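Local coordinates for protein aminotransferase, class III (Deinococcus radiodurans, PDB 3I4J) that probably transfers amino groups between substrates with the help of pyridoxal phosphate, as a class-III aminotransferase, at residues Val346-Gly358 / Asp399-Ala411. The protein carries 1 engineered substitution. Residues are numbered along the deposited sequence; the frame is centred on the assembly and turned at random.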
# COMPACT_ATOMS: atom_id res chain seq x y z
N VAL C 346 24.27 2.29 23.89
CA VAL C 346 22.94 1.74 24.08
C VAL C 346 21.99 2.91 24.26
O VAL C 346 22.27 3.83 25.03
CB VAL C 346 22.88 0.81 25.32
CG1 VAL C 346 23.32 1.57 26.56
CG2 VAL C 346 21.46 0.28 25.50
N ARG C 347 20.86 2.88 23.56
CA ARG C 347 19.89 3.96 23.63
C ARG C 347 18.46 3.45 23.62
O ARG C 347 18.18 2.37 23.10
CB ARG C 347 20.08 4.90 22.43
CG ARG C 347 21.48 5.44 22.29
CD ARG C 347 21.63 6.35 21.08
NE ARG C 347 21.37 5.67 19.82
CZ ARG C 347 22.02 5.92 18.69
NH1 ARG C 347 22.98 6.84 18.67
NH2 ARG C 347 21.71 5.27 17.57
N GLY C 348 17.55 4.24 24.17
CA GLY C 348 16.16 3.84 24.18
C GLY C 348 15.19 4.92 24.62
O GLY C 348 15.49 5.71 25.52
N THR C 349 14.05 4.98 23.95
CA THR C 349 12.99 5.93 24.28
C THR C 349 11.75 5.04 24.22
O THR C 349 11.33 4.63 23.14
CB THR C 349 12.86 7.07 23.24
OG1 THR C 349 14.09 7.80 23.16
CG2 THR C 349 11.77 8.03 23.65
N GLY C 350 11.17 4.73 25.38
CA GLY C 350 10.02 3.84 25.39
C GLY C 350 10.51 2.48 24.90
O GLY C 350 11.58 2.03 25.30
N LEU C 351 9.75 1.83 24.02
CA LEU C 351 10.16 0.54 23.51
C LEU C 351 10.78 0.58 22.12
O LEU C 351 10.59 -0.33 21.30
CB LEU C 351 9.00 -0.46 23.55
CG LEU C 351 8.83 -1.16 24.92
CD1 LEU C 351 7.54 -1.99 24.94
CD2 LEU C 351 10.04 -2.04 25.19
N LEU C 352 11.52 1.65 21.85
CA LEU C 352 12.26 1.80 20.60
C LEU C 352 13.69 1.94 21.13
O LEU C 352 14.05 2.97 21.70
CB LEU C 352 11.83 3.06 19.84
CG LEU C 352 12.65 3.37 18.59
CD1 LEU C 352 12.77 2.12 17.74
CD2 LEU C 352 11.99 4.49 17.79
N LEU C 353 14.49 0.90 20.96
CA LEU C 353 15.86 0.93 21.47
C LEU C 353 16.89 0.59 20.41
O LEU C 353 16.57 0.01 19.38
CB LEU C 353 15.99 -0.05 22.64
CG LEU C 353 15.00 0.10 23.80
CD1 LEU C 353 13.79 -0.82 23.57
CD2 LEU C 353 15.69 -0.24 25.11
N GLY C 354 18.14 0.96 20.68
CA GLY C 354 19.19 0.69 19.73
C GLY C 354 20.50 0.34 20.39
O GLY C 354 20.80 0.79 21.50
N VAL C 355 21.28 -0.50 19.72
CA VAL C 355 22.59 -0.92 20.21
C VAL C 355 23.58 -0.70 19.08
O VAL C 355 23.41 -1.23 17.98
CB VAL C 355 22.58 -2.43 20.59
CG1 VAL C 355 23.98 -2.86 21.02
CG2 VAL C 355 21.59 -2.67 21.72
N VAL C 356 24.61 0.09 19.35
CA VAL C 356 25.64 0.36 18.36
C VAL C 356 26.82 -0.54 18.70
O VAL C 356 27.31 -0.54 19.83
CB VAL C 356 26.08 1.84 18.40
CG1 VAL C 356 27.18 2.08 17.37
CG2 VAL C 356 24.88 2.73 18.13
N LEU C 357 27.28 -1.31 17.72
CA LEU C 357 28.38 -2.24 17.93
C LEU C 357 29.67 -1.83 17.23
O LEU C 357 29.65 -1.13 16.22
CB LEU C 357 27.96 -3.63 17.44
CG LEU C 357 26.70 -4.18 18.10
CD1 LEU C 357 26.16 -5.34 17.28
CD2 LEU C 357 27.01 -4.61 19.53
N GLY C 358 30.79 -2.29 17.78
CA GLY C 358 32.10 -1.99 17.22
C GLY C 358 33.18 -2.87 17.82
O GLY C 358 32.89 -3.69 18.69
N ASP C 399 26.15 -2.24 11.74
CA ASP C 399 26.77 -2.05 13.04
C ASP C 399 25.76 -1.63 14.11
O ASP C 399 26.12 -1.43 15.27
CB ASP C 399 27.89 -1.01 12.95
CG ASP C 399 27.51 0.17 12.07
OD1 ASP C 399 26.42 0.75 12.28
OD2 ASP C 399 28.30 0.52 11.17
N HIS C 400 24.50 -1.50 13.72
CA HIS C 400 23.43 -1.10 14.64
C HIS C 400 22.38 -2.19 14.77
O HIS C 400 22.07 -2.89 13.81
CB HIS C 400 22.74 0.17 14.15
CG HIS C 400 23.55 1.42 14.34
ND1 HIS C 400 24.92 1.45 14.18
CD2 HIS C 400 23.17 2.68 14.64
CE1 HIS C 400 25.35 2.69 14.36
NE2 HIS C 400 24.31 3.45 14.64
N LEU C 401 21.83 -2.32 15.98
CA LEU C 401 20.79 -3.30 16.24
C LEU C 401 19.57 -2.53 16.75
O LEU C 401 19.66 -1.80 17.73
CB LEU C 401 21.25 -4.30 17.30
CG LEU C 401 20.27 -5.41 17.70
CD1 LEU C 401 19.87 -6.23 16.48
CD2 LEU C 401 20.91 -6.30 18.75
N LEU C 402 18.45 -2.67 16.06
CA LEU C 402 17.23 -1.98 16.46
C LEU C 402 16.31 -2.98 17.16
O LEU C 402 15.98 -4.02 16.62
CB LEU C 402 16.53 -1.38 15.24
CG LEU C 402 15.39 -0.39 15.48
CD1 LEU C 402 15.88 0.77 16.34
CD2 LEU C 402 14.87 0.15 14.16
N LEU C 403 15.91 -2.64 18.39
CA LEU C 403 15.03 -3.51 19.16
C LEU C 403 13.72 -2.80 19.49
O LEU C 403 13.67 -1.58 19.62
CB LEU C 403 15.72 -3.94 20.46
CG LEU C 403 16.99 -4.78 20.33
CD1 LEU C 403 17.69 -4.89 21.69
CD2 LEU C 403 16.65 -6.16 19.79
N GLY C 404 12.65 -3.58 19.62
CA GLY C 404 11.37 -3.00 19.92
C GLY C 404 10.28 -4.05 19.90
O GLY C 404 9.60 -4.22 18.89
N PRO C 405 10.10 -4.78 21.01
CA PRO C 405 9.09 -5.82 21.10
C PRO C 405 7.70 -5.20 21.25
O PRO C 405 7.57 -3.98 21.40
CB PRO C 405 9.52 -6.60 22.35
CG PRO C 405 10.07 -5.50 23.22
CD PRO C 405 10.90 -4.69 22.25
N PRO C 406 6.64 -6.02 21.21
CA PRO C 406 5.27 -5.51 21.35
C PRO C 406 5.09 -4.75 22.66
O PRO C 406 5.65 -5.14 23.69
CB PRO C 406 4.43 -6.78 21.29
CG PRO C 406 5.22 -7.66 20.37
CD PRO C 406 6.64 -7.45 20.86
N LEU C 407 4.31 -3.68 22.61
CA LEU C 407 4.05 -2.85 23.78
C LEU C 407 3.37 -3.63 24.90
O LEU C 407 3.35 -3.20 26.06
CB LEU C 407 3.19 -1.65 23.38
CG LEU C 407 3.91 -0.44 22.77
CD1 LEU C 407 5.00 -0.90 21.83
CD2 LEU C 407 2.91 0.47 22.07
N SER C 408 2.83 -4.79 24.54
CA SER C 408 2.14 -5.67 25.48
C SER C 408 3.06 -6.71 26.13
O SER C 408 2.61 -7.56 26.90
CB SER C 408 1.01 -6.39 24.75
OG SER C 408 1.48 -6.89 23.51
N ILE C 409 4.36 -6.65 25.83
CA ILE C 409 5.32 -7.60 26.39
C ILE C 409 5.32 -7.51 27.91
O ILE C 409 5.18 -6.43 28.47
CB ILE C 409 6.73 -7.33 25.84
CG1 ILE C 409 7.69 -8.43 26.29
CG2 ILE C 409 7.23 -5.96 26.30
CD1 ILE C 409 9.03 -8.39 25.57
N THR C 410 5.48 -8.65 28.58
CA THR C 410 5.50 -8.68 30.05
C THR C 410 6.91 -8.49 30.58
O THR C 410 7.89 -8.60 29.84
CB THR C 410 4.95 -10.01 30.60
OG1 THR C 410 5.84 -11.08 30.25
CG2 THR C 410 3.57 -10.31 30.03
N ALA C 411 7.02 -8.19 31.88
CA ALA C 411 8.33 -8.00 32.50
C ALA C 411 9.17 -9.27 32.36
O ALA C 411 10.36 -9.22 32.05
CB ALA C 411 8.17 -7.64 33.97
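L353 and L403 pair antiparallel through two nearly straight backbone bonds, L353 N to L403 O and L403 N to L353 O, each 2.9 Å. V355 and L401 repeat the exchange with more bent bonds, N-H...O angles 151° and 152°, and L357 N closes the ladder on D399 O at 2.7 Å. Strand 400-403 thus edges the three-stranded antiparallel sheet, its inward-facing amides and carbonyls satisfied by strand 352-357. L353, V355, L401 and L403 share one face; their branched apolar chains suit this buried side, where L401 and L403 meet L421 of helix 411-428. G354 CA lies 3.2 Å from L401 O in a CA-H...O contact. On the other face, with H400 CG anti to its carbonyl carbon (chi1 -74°), the ring runs alongside V356, whose CG2 sits over it, 3.8 Å from the centroid, a CH-pi contact. H400 NE2 makes a weak hydrogen bond with D204 OD1; R347 salt-bridges D204 and bonds A205 O. Beyond the strands, L351 CD1 reaches L407 and I409, while R239 bonds both L351 O and P405 O. The chemistry implies a backbone-bonded sheet edge in the C-terminal part of this fold-type-I aminotransferase, apolar toward helix 411-428 and partly polar opposite.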